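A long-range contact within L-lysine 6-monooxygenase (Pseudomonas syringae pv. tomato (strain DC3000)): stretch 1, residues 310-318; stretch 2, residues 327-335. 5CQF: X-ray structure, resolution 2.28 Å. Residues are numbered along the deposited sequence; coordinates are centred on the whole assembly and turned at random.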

# COMPACT_ATOMS: atom_id res chain seq x y z
N THR A 310 -25.89 -11.18 -2.88
CA THR A 310 -26.18 -10.02 -2.04
C THR A 310 -27.63 -9.51 -2.21
O THR A 310 -28.11 -9.41 -3.31
CB THR A 310 -25.15 -8.94 -2.37
OG1 THR A 310 -23.88 -9.39 -1.91
CG2 THR A 310 -25.47 -7.65 -1.68
N TYR A 311 -28.33 -9.21 -1.11
CA TYR A 311 -29.68 -8.63 -1.19
C TYR A 311 -29.67 -7.37 -0.35
O TYR A 311 -29.68 -7.45 0.88
CB TYR A 311 -30.77 -9.61 -0.69
CG TYR A 311 -30.61 -10.98 -1.30
CD1 TYR A 311 -29.62 -11.84 -0.86
CD2 TYR A 311 -31.42 -11.40 -2.36
CE1 TYR A 311 -29.44 -13.07 -1.44
CE2 TYR A 311 -31.25 -12.66 -2.93
CZ TYR A 311 -30.24 -13.48 -2.45
OH TYR A 311 -30.02 -14.71 -2.99
N ALA A 312 -29.61 -6.21 -1.00
CA ALA A 312 -29.64 -4.94 -0.29
C ALA A 312 -31.08 -4.52 0.10
O ALA A 312 -32.06 -5.08 -0.33
CB ALA A 312 -28.97 -3.86 -1.12
N TYR A 313 -31.17 -3.54 0.98
CA TYR A 313 -32.45 -2.91 1.34
C TYR A 313 -33.48 -3.93 1.70
O TYR A 313 -34.65 -3.71 1.41
CB TYR A 313 -32.96 -2.03 0.17
CG TYR A 313 -31.86 -1.19 -0.47
CD1 TYR A 313 -31.07 -0.35 0.30
CD2 TYR A 313 -31.60 -1.27 -1.84
CE1 TYR A 313 -30.06 0.39 -0.26
CE2 TYR A 313 -30.60 -0.53 -2.41
CZ TYR A 313 -29.81 0.29 -1.63
OH TYR A 313 -28.80 1.03 -2.21
N SER A 314 -33.07 -4.99 2.38
CA SER A 314 -33.94 -6.13 2.66
C SER A 314 -34.06 -6.50 4.12
O SER A 314 -33.10 -6.35 4.90
CB SER A 314 -33.46 -7.35 1.90
OG SER A 314 -33.51 -7.09 0.51
N VAL A 315 -35.25 -7.01 4.47
CA VAL A 315 -35.46 -7.61 5.76
C VAL A 315 -36.02 -8.99 5.57
O VAL A 315 -36.54 -9.32 4.51
CB VAL A 315 -36.43 -6.81 6.67
CG1 VAL A 315 -35.84 -5.46 7.05
CG2 VAL A 315 -37.80 -6.65 6.02
N ILE A 316 -35.87 -9.81 6.60
CA ILE A 316 -36.49 -11.10 6.66
C ILE A 316 -37.87 -10.87 7.24
O ILE A 316 -38.01 -10.42 8.38
CB ILE A 316 -35.69 -12.08 7.53
CG1 ILE A 316 -34.30 -12.26 6.92
CG2 ILE A 316 -36.42 -13.41 7.68
CD1 ILE A 316 -33.51 -13.42 7.48
N SER A 317 -38.88 -11.16 6.42
CA SER A 317 -40.27 -10.91 6.73
C SER A 317 -41.01 -12.20 7.16
O SER A 317 -42.10 -12.13 7.69
CB SER A 317 -40.94 -10.31 5.49
OG SER A 317 -40.81 -11.20 4.38
N ALA A 318 -40.42 -13.35 6.86
CA ALA A 318 -40.90 -14.65 7.39
C ALA A 318 -39.80 -15.71 7.28
O ALA A 318 -38.97 -15.66 6.38
CB ALA A 318 -42.16 -15.11 6.66
N ARG A 327 -36.95 -21.92 5.05
CA ARG A 327 -37.62 -21.20 3.99
C ARG A 327 -37.72 -19.75 4.46
O ARG A 327 -38.40 -19.43 5.44
CB ARG A 327 -39.00 -21.80 3.72
CG ARG A 327 -39.72 -21.26 2.49
CD ARG A 327 -41.18 -21.74 2.46
NE ARG A 327 -42.06 -21.06 1.49
CZ ARG A 327 -42.54 -19.81 1.59
NH1 ARG A 327 -42.22 -19.01 2.62
NH2 ARG A 327 -43.33 -19.34 0.63
N VAL A 328 -36.99 -18.86 3.79
CA VAL A 328 -36.83 -17.48 4.25
C VAL A 328 -37.42 -16.50 3.26
O VAL A 328 -37.07 -16.52 2.08
CB VAL A 328 -35.35 -17.13 4.45
CG1 VAL A 328 -35.23 -15.77 5.10
CG2 VAL A 328 -34.66 -18.18 5.31
N GLU A 329 -38.33 -15.66 3.74
CA GLU A 329 -38.93 -14.66 2.88
C GLU A 329 -38.25 -13.35 3.14
O GLU A 329 -38.24 -12.87 4.28
CB GLU A 329 -40.44 -14.51 3.14
CG GLU A 329 -41.14 -13.57 2.16
CD GLU A 329 -42.54 -13.17 2.59
OE1 GLU A 329 -42.69 -12.47 3.62
OE2 GLU A 329 -43.50 -13.55 1.88
N LEU A 330 -37.71 -12.75 2.07
CA LEU A 330 -37.15 -11.40 2.10
C LEU A 330 -38.10 -10.39 1.51
O LEU A 330 -38.78 -10.65 0.52
CB LEU A 330 -35.85 -11.33 1.30
CG LEU A 330 -34.72 -12.31 1.59
CD1 LEU A 330 -33.44 -11.90 0.87
CD2 LEU A 330 -34.48 -12.41 3.08
N THR A 331 -38.12 -9.20 2.09
CA THR A 331 -38.86 -8.10 1.55
C THR A 331 -37.90 -6.94 1.33
O THR A 331 -37.19 -6.53 2.25
CB THR A 331 -40.02 -7.72 2.51
OG1 THR A 331 -40.95 -8.80 2.55
CG2 THR A 331 -40.75 -6.48 2.06
N ASP A 332 -37.86 -6.44 0.09
CA ASP A 332 -37.15 -5.21 -0.20
C ASP A 332 -37.96 -4.06 0.38
O ASP A 332 -39.09 -3.86 0.01
CB ASP A 332 -36.97 -5.03 -1.70
CG ASP A 332 -36.39 -3.68 -2.06
OD1 ASP A 332 -36.71 -2.67 -1.38
OD2 ASP A 332 -35.60 -3.62 -3.04
N THR A 333 -37.36 -3.33 1.31
CA THR A 333 -38.03 -2.25 2.04
C THR A 333 -38.61 -1.11 1.17
O THR A 333 -39.62 -0.52 1.55
CB THR A 333 -37.03 -1.68 3.08
OG1 THR A 333 -37.01 -2.58 4.19
CG2 THR A 333 -37.40 -0.26 3.58
N PHE A 334 -38.00 -0.82 0.02
CA PHE A 334 -38.46 0.27 -0.87
C PHE A 334 -39.53 -0.18 -1.87
O PHE A 334 -40.58 0.44 -2.00
CB PHE A 334 -37.28 0.88 -1.61
CG PHE A 334 -36.28 1.52 -0.70
CD1 PHE A 334 -36.65 2.60 0.11
CD2 PHE A 334 -34.98 1.06 -0.63
CE1 PHE A 334 -35.74 3.19 0.97
CE2 PHE A 334 -34.06 1.65 0.22
CZ PHE A 334 -34.44 2.71 1.02
N SER A 335 -39.24 -1.27 -2.58
CA SER A 335 -40.11 -1.75 -3.64
C SER A 335 -41.29 -2.54 -3.09
O SER A 335 -42.28 -2.72 -3.78
CB SER A 335 -39.31 -2.66 -4.56
OG SER A 335 -39.03 -3.88 -3.91

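The two stretches pair as antiparallel strands, 314-318 against 327-332, and bury 683 Å² between them, both sides summed. The axes approach to 4.5 Å, and their N-to-C directions diverge by 134°, 46° short of exactly antiparallel. The regular part of the ladder is fixed by a reciprocal pair of bonds: Val315 N donates to Thr331 O at 3.0 Å and Thr331 N to Val315 O at 2.9 Å, both with N-H...acceptor angles of 164°. Beyond it, at the end away from the connection, Thr333 N reaches Tyr313 O at 2.7 Å. The non-hydrogen-bonded pairs, Ser314 with Asp332 and Ile316 with Leu330, bring their CA atoms to 4.4 and 4.6 Å, close enough for CA-H...O contacts such as Leu330 CA to Val315 O at 3.2 Å. Beside the reciprocal bonds, Val315 CG2 lies 4.3 Å from Thr331 CB and Val315 CG1 4.2 Å from Thr333 OG1.

After Ile316 the register slips by one residue, a beta bulge. The evidence is that Glu329 O accepts twice: from Ser317 N at 2.8 Å and, weakly, from Ala318 N at 3.4 Å. Glu329 N bonds to Ala318 O at 2.7 Å and 174°. Ser317 has phi/psi of -102/-17, away from extended strand values, and its CB points toward the other strand. A hydroxyl suits the place because it can donate to Glu329 OE1 and accept from Thr331 OG1. Ser317 OG, in the p rotamer, makes the first bond at a very short 2.4 Å to Glu329 OE1 and the second at 3.0 Å from Thr331 OG1. Glu329 gets there with chi1 and chi2 both t and a final turn of 66° at chi3. The methyl of Ala318 packs against the root of the glutamate, Ala318 CB lying 4.0 Å from Glu329 CB.

Ile316 and Leu330 form an apolar patch on a face they share with Ser314 and Asp332, and here the packing is one of branches against branches. Ile316 touches two neighbours on the facing strand: its CG2 meets Val328 CG1 at 3.7 Å, and its CG1 meets Leu330 CD2 at 3.8 Å. Leu330 CD1 sits over one face of the Tyr311 ring, 4.1 Å from the centroid and 28° off the ring normal, with its closest ring atom, Tyr311 CG, at 3.7 Å. The forked end of the buried leucine thus bridges the isoleucine and the flat tyrosine, while Tyr311 OH is satisfied elsewhere in the structure.

At the far end, Tyr313 adopts phi/psi of 51/37 and points its CB toward stretch 2, as Phe334 does toward stretch 1. The edge of Phe334 is directed at the face of Tyr313 in an offset arrangement, with centroids 5.3 Å apart, planes at 65°, and Tyr313 CD1 3.6 Å from Phe334 CE2. Both residues are buried. Asp332 OD1 accepts from Phe334 N at 2.7 Å and Ser335 N at 3.1 Å. Ser314 OG donates to Ala312 O at 2.6 Å, which satisfies this buried hydroxyl within its own stretch.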